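PDB 6OAW: WYL1 from Ruminococcus sp., which probably acts as an accessory regulator of the type VI-D CRISPR-Cas system, carrying a WYL domain. Local coordinates for residues D76-N88 / R182-E194. Sequence-based numbering, arbitrary orientation.
Sequences DDNYKYIGIPLLN and RLIFADNIIKINE
The type II beta turn from Tyr81 to Ile84 and the 3-10 segment before it are pinned to helix 186-199 by the side-chain amide of Asn193, a worked example of one amide bridging two loop carbonyls. Asn193 ND2 gives one N-H to Lys80 O at 3.1 Å, nearly straight at 170° but arriving above the carbonyl plane, and the other to Ile82 O at 2.9 Å, in the carbonyl plane of Ile82 and on a lone pair, though by a more bent bond. Cut back to alanine, this position would lose the ND2 group, and both carbonyls would probably go without their shared donor, leaving the turn less firmly fixed to the helix. At the third position of the turn, Gly83, with the positive phi expected there in type II, offers its O to Arg182 NE at 2.7 Å, within the guanidinium plane; the Arg182 chain bends at chi3 (-76°) to bring NE there, and NH1 reaches Asn237. Where helix 177-184 gives way to helix 186-199 at Phe185, apolar groups fill the joint: Ile84 CD1 lies 3.7 Å from Ile189 CG2 and also meets Ala186 CB, while Leu183 CD2 touches Ile84 CG2 and Pro85 CD. Helix 55-71 adds Ala69 against Ile84, and strand 219-230 of the antiparallel sheet packs on Ile189. Toward the other end, Ile190 CD1 meets the edge of the Tyr81 ring at CE1, 3.6 Å away, while Lys80 CB covers one ring face. Tyr79 OH donates to Glu194 OE1 (3.0 Å), on the syn side but well out of the carboxylate plane, and Lys80 NZ makes long salt bridges to that same oxygen and to Asp77 OD2.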
loop_
_atom_site.group_PDB
_atom_site.type_symbol
_atom_site.label_atom_id
_atom_site.label_comp_id
_atom_site.label_asym_id
_atom_site.label_seq_id
_atom_site.Cartn_x
_atom_site.Cartn_y
_atom_site.Cartn_z
ATOM N N ASP B 76 -13.935 22.060 18.823
ATOM C CA ASP B 76 -13.199 23.338 19.015
ATOM C C ASP B 76 -11.701 23.051 19.132
ATOM O O ASP B 76 -10.908 23.937 18.767
ATOM C CB ASP B 76 -13.700 24.092 20.251
ATOM C CG ASP B 76 -14.903 24.977 19.952
ATOM O OD1 ASP B 76 -15.546 24.753 18.908
ATOM O OD2 ASP B 76 -15.165 25.901 20.745
ATOM N N ASP B 77 -11.346 21.869 19.638
ATOM C CA ASP B 77 -9.945 21.493 19.941
ATOM C C ASP B 77 -9.529 20.339 19.001
ATOM O O ASP B 77 -8.738 19.473 19.428
ATOM C CB ASP B 77 -9.775 21.254 21.453
ATOM C CG ASP B 77 -10.555 20.068 21.995
ATOM O OD1 ASP B 77 -11.304 19.480 21.224
ATOM O OD2 ASP B 77 -10.386 19.730 23.179
ATOM N N ASN B 78 -9.975 20.366 17.738
ATOM C CA ASN B 78 -9.600 19.359 16.709
ATOM C C ASN B 78 -8.142 19.557 16.262
ATOM O O ASN B 78 -7.609 18.628 15.614
ATOM C CB ASN B 78 -10.561 19.314 15.517
ATOM C CG ASN B 78 -10.615 20.570 14.677
ATOM O OD1 ASN B 78 -9.809 21.481 14.833
ATOM N ND2 ASN B 78 -11.611 20.643 13.804
ATOM N N TYR B 79 -7.521 20.694 16.604
ATOM C CA TYR B 79 -6.050 20.899 16.489
ATOM C C TYR B 79 -5.302 19.754 17.198
ATOM O O TYR B 79 -4.174 19.441 16.792
ATOM C CB TYR B 79 -5.602 22.257 17.039
ATOM C CG TYR B 79 -5.700 22.412 18.534
ATOM C CD1 TYR B 79 -6.891 22.796 19.119
ATOM C CD2 TYR B 79 -4.617 22.187 19.366
ATOM C CE1 TYR B 79 -7.009 22.960 20.490
ATOM C CE2 TYR B 79 -4.717 22.343 20.740
ATOM C CZ TYR B 79 -5.922 22.732 21.306
ATOM O OH TYR B 79 -6.085 22.895 22.651
ATOM N N LYS B 80 -5.934 19.107 18.178
ATOM C CA LYS B 80 -5.294 18.050 18.999
ATOM C C LYS B 80 -5.079 16.791 18.160
ATOM O O LYS B 80 -4.214 15.999 18.538
ATOM C CB LYS B 80 -6.125 17.733 20.247
ATOM C CG LYS B 80 -6.106 18.833 21.294
ATOM C CD LYS B 80 -6.707 18.449 22.632
ATOM C CE LYS B 80 -6.970 19.653 23.516
ATOM N NZ LYS B 80 -6.890 19.283 24.949
ATOM N N TYR B 81 -5.826 16.623 17.074
ATOM C CA TYR B 81 -5.956 15.334 16.349
ATOM C C TYR B 81 -5.456 15.488 14.915
ATOM O O TYR B 81 -5.710 14.607 14.110
ATOM C CB TYR B 81 -7.403 14.831 16.453
ATOM C CG TYR B 81 -7.878 14.816 17.881
ATOM C CD1 TYR B 81 -7.334 13.928 18.780
ATOM C CD2 TYR B 81 -8.785 15.747 18.355
ATOM C CE1 TYR B 81 -7.699 13.943 20.112
ATOM C CE2 TYR B 81 -9.177 15.764 19.684
ATOM C CZ TYR B 81 -8.634 14.853 20.560
ATOM O OH TYR B 81 -8.983 14.861 21.872
ATOM N N ILE B 82 -4.772 16.583 14.608
ATOM C CA ILE B 82 -4.150 16.784 13.275
ATOM C C ILE B 82 -3.234 15.580 13.014
ATOM O O ILE B 82 -2.369 15.279 13.847
ATOM C CB ILE B 82 -3.401 18.137 13.228
ATOM C CG1 ILE B 82 -4.390 19.312 13.147
ATOM C CG2 ILE B 82 -2.349 18.162 12.109
ATOM C CD1 ILE B 82 -3.746 20.681 13.413
ATOM N N GLY B 83 -3.441 14.902 11.896
ATOM C CA GLY B 83 -2.608 13.772 11.459
ATOM C C GLY B 83 -3.117 12.433 11.989
ATOM O O GLY B 83 -2.579 11.427 11.539
ATOM N N ILE B 84 -4.083 12.376 12.917
ATOM C CA ILE B 84 -4.641 11.064 13.362
ATOM C C ILE B 84 -5.584 10.569 12.264
ATOM O O ILE B 84 -6.499 11.266 11.871
ATOM C CB ILE B 84 -5.331 11.121 14.735
ATOM C CG1 ILE B 84 -4.440 11.703 15.830
ATOM C CG2 ILE B 84 -5.814 9.738 15.125
ATOM C CD1 ILE B 84 -3.174 10.941 16.039
ATOM N N PRO B 85 -5.333 9.391 11.647
ATOM C CA PRO B 85 -6.171 8.924 10.545
ATOM C C PRO B 85 -7.655 8.794 10.922
ATOM O O PRO B 85 -7.953 8.417 12.052
ATOM C CB PRO B 85 -5.579 7.562 10.175
ATOM C CG PRO B 85 -4.157 7.623 10.670
ATOM C CD PRO B 85 -4.169 8.515 11.893
ATOM N N LEU B 86 -8.524 9.117 9.963
ATOM C CA LEU B 86 -9.993 8.988 10.054
ATOM C C LEU B 86 -10.383 7.714 9.307
ATOM O O LEU B 86 -10.308 7.701 8.099
ATOM C CB LEU B 86 -10.625 10.253 9.466
ATOM C CG LEU B 86 -10.301 11.545 10.229
ATOM C CD1 LEU B 86 -10.669 12.771 9.417
ATOM C CD2 LEU B 86 -11.036 11.584 11.561
ATOM N N LEU B 87 -10.677 6.643 10.038
ATOM C CA LEU B 87 -11.021 5.333 9.456
ATOM C C LEU B 87 -12.410 5.425 8.840
ATOM O O LEU B 87 -13.301 6.004 9.486
ATOM C CB LEU B 87 -11.050 4.257 10.543
ATOM C CG LEU B 87 -9.729 3.810 11.114
ATOM C CD1 LEU B 87 -9.958 2.607 12.009
ATOM C CD2 LEU B 87 -8.766 3.478 9.981
ATOM N N ASN B 88 -12.574 4.786 7.686
ATOM C CA ASN B 88 -13.854 4.577 6.976
ATOM C C ASN B 88 -14.844 3.846 7.891
ATOM O O ASN B 88 -16.022 4.107 7.723
ATOM C CB ASN B 88 -13.602 3.879 5.648
ATOM C CG ASN B 88 -12.847 4.777 4.696
ATOM O OD1 ASN B 88 -13.082 5.986 4.669
ATOM N ND2 ASN B 88 -11.929 4.211 3.931
ATOM N N ARG B 182 0.623 6.278 13.356
ATOM C CA ARG B 182 0.070 7.512 13.981
ATOM C C ARG B 182 -1.102 7.137 14.882
ATOM O O ARG B 182 -1.269 7.783 15.902
ATOM C CB ARG B 182 -0.313 8.563 12.940
ATOM C CG ARG B 182 0.859 9.017 12.087
ATOM C CD ARG B 182 0.673 10.432 11.591
ATOM N NE ARG B 182 -0.285 10.512 10.495
ATOM C CZ ARG B 182 -0.037 10.144 9.237
ATOM N NH1 ARG B 182 1.138 9.650 8.909
ATOM N NH2 ARG B 182 -0.971 10.246 8.314
ATOM N N LEU B 183 -1.871 6.109 14.544
ATOM C CA LEU B 183 -2.917 5.578 15.450
ATOM C C LEU B 183 -2.257 4.998 16.709
ATOM O O LEU B 183 -2.726 5.317 17.821
ATOM C CB LEU B 183 -3.746 4.516 14.723
ATOM C CG LEU B 183 -4.715 5.056 13.682
ATOM C CD1 LEU B 183 -5.394 3.914 12.936
ATOM C CD2 LEU B 183 -5.751 5.969 14.332
ATOM N N ILE B 184 -1.194 4.218 16.562
ATOM C CA ILE B 184 -0.543 3.532 17.721
ATOM C C ILE B 184 0.071 4.571 18.659
ATOM O O ILE B 184 0.035 4.333 19.865
ATOM C CB ILE B 184 0.523 2.533 17.244
ATOM C CG1 ILE B 184 -0.077 1.453 16.347
ATOM C CG2 ILE B 184 1.294 1.940 18.413
ATOM C CD1 ILE B 184 1.001 0.616 15.654
ATOM N N PHE B 185 0.660 5.644 18.129
ATOM C CA PHE B 185 1.414 6.642 18.924
ATOM C C PHE B 185 0.602 7.937 19.001
ATOM O O PHE B 185 1.197 9.041 19.110
ATOM C CB PHE B 185 2.812 6.830 18.332
ATOM C CG PHE B 185 3.745 5.688 18.636
ATOM C CD1 PHE B 185 4.389 5.611 19.863
ATOM C CD2 PHE B 185 3.992 4.709 17.694
ATOM C CE1 PHE B 185 5.271 4.570 20.142
ATOM C CE2 PHE B 185 4.846 3.654 17.975
ATOM C CZ PHE B 185 5.476 3.579 19.201
ATOM N N ALA B 186 -0.716 7.818 18.928
ATOM C CA ALA B 186 -1.641 8.972 18.927
ATOM C C ALA B 186 -1.373 9.864 20.141
ATOM O O ALA B 186 -1.421 11.102 19.990
ATOM C CB ALA B 186 -3.055 8.492 18.922
ATOM N N ASP B 187 -1.113 9.263 21.305
ATOM C CA ASP B 187 -0.937 10.004 22.581
ATOM C C ASP B 187 0.266 10.939 22.399
ATOM O O ASP B 187 0.107 12.128 22.707
ATOM C CB ASP B 187 -0.885 9.064 23.796
ATOM C CG ASP B 187 -2.185 8.327 24.158
ATOM O OD1 ASP B 187 -3.237 8.542 23.495
ATOM O OD2 ASP B 187 -2.151 7.529 25.123
ATOM N N ASN B 188 1.398 10.471 21.845
ATOM C CA ASN B 188 2.563 11.348 21.537
ATOM C C ASN B 188 2.083 12.459 20.581
ATOM O O ASN B 188 2.448 13.660 20.765
ATOM C CB ASN B 188 3.741 10.607 20.896
ATOM C CG ASN B 188 4.589 9.756 21.830
ATOM O OD1 ASN B 188 4.370 9.711 23.051
ATOM N ND2 ASN B 188 5.570 9.061 21.251
ATOM N N ILE B 189 1.292 12.097 19.575
ATOM C CA ILE B 189 0.937 13.069 18.505
ATOM C C ILE B 189 0.047 14.159 19.093
ATOM O O ILE B 189 0.272 15.334 18.756
ATOM C CB ILE B 189 0.311 12.362 17.304
ATOM C CG1 ILE B 189 1.387 11.560 16.566
ATOM C CG2 ILE B 189 -0.391 13.363 16.418
ATOM C CD1 ILE B 189 0.846 10.575 15.563
ATOM N N ILE B 190 -0.902 13.773 19.936
ATOM C CA ILE B 190 -1.867 14.695 20.607
ATOM C C ILE B 190 -1.093 15.716 21.458
ATOM O O ILE B 190 -1.414 16.921 21.358
ATOM C CB ILE B 190 -2.913 13.883 21.404
ATOM C CG1 ILE B 190 -3.914 13.229 20.452
ATOM C CG2 ILE B 190 -3.622 14.717 22.462
ATOM C CD1 ILE B 190 -4.732 12.143 21.098
ATOM N N LYS B 191 -0.101 15.271 22.243
ATOM C CA LYS B 191 0.677 16.169 23.140
ATOM C C LYS B 191 1.509 17.105 22.260
ATOM O O LYS B 191 1.529 18.306 22.534
ATOM C CB LYS B 191 1.495 15.363 24.148
ATOM C CG LYS B 191 0.642 14.672 25.198
ATOM C CD LYS B 191 1.352 13.615 26.008
ATOM C CE LYS B 191 0.580 13.218 27.257
ATOM N N ILE B 192 2.116 16.589 21.198
ATOM C CA ILE B 192 2.880 17.430 20.239
ATOM C C ILE B 192 1.942 18.482 19.616
ATOM O O ILE B 192 2.343 19.665 19.557
ATOM C CB ILE B 192 3.594 16.558 19.196
ATOM C CG1 ILE B 192 4.709 15.741 19.839
ATOM C CG2 ILE B 192 4.116 17.422 18.072
ATOM C CD1 ILE B 192 5.244 14.624 18.971
ATOM N N ASN B 193 0.738 18.093 19.191
ATOM C CA ASN B 193 -0.216 19.011 18.516
ATOM C C ASN B 193 -0.612 20.130 19.481
ATOM O O ASN B 193 -0.725 21.294 19.010
ATOM C CB ASN B 193 -1.468 18.307 17.997
ATOM C CG ASN B 193 -1.202 17.531 16.731
ATOM O OD1 ASN B 193 -0.317 17.908 15.980
ATOM N ND2 ASN B 193 -1.934 16.448 16.507
ATOM N N GLU B 194 -0.790 19.804 20.766
ATOM C CA GLU B 194 -1.161 20.800 21.800
ATOM C C GLU B 194 -0.055 21.863 21.840
ATOM O O GLU B 194 -0.404 23.049 21.799
ATOM C CB GLU B 194 -1.452 20.144 23.157
ATOM C CG GLU B 194 -1.586 21.142 24.311
ATOM C CD GLU B 194 -2.841 22.021 24.388
ATOM O OE1 GLU B 194 -3.968 21.494 24.196
ATOM O OE2 GLU B 194 -2.702 23.245 24.682
#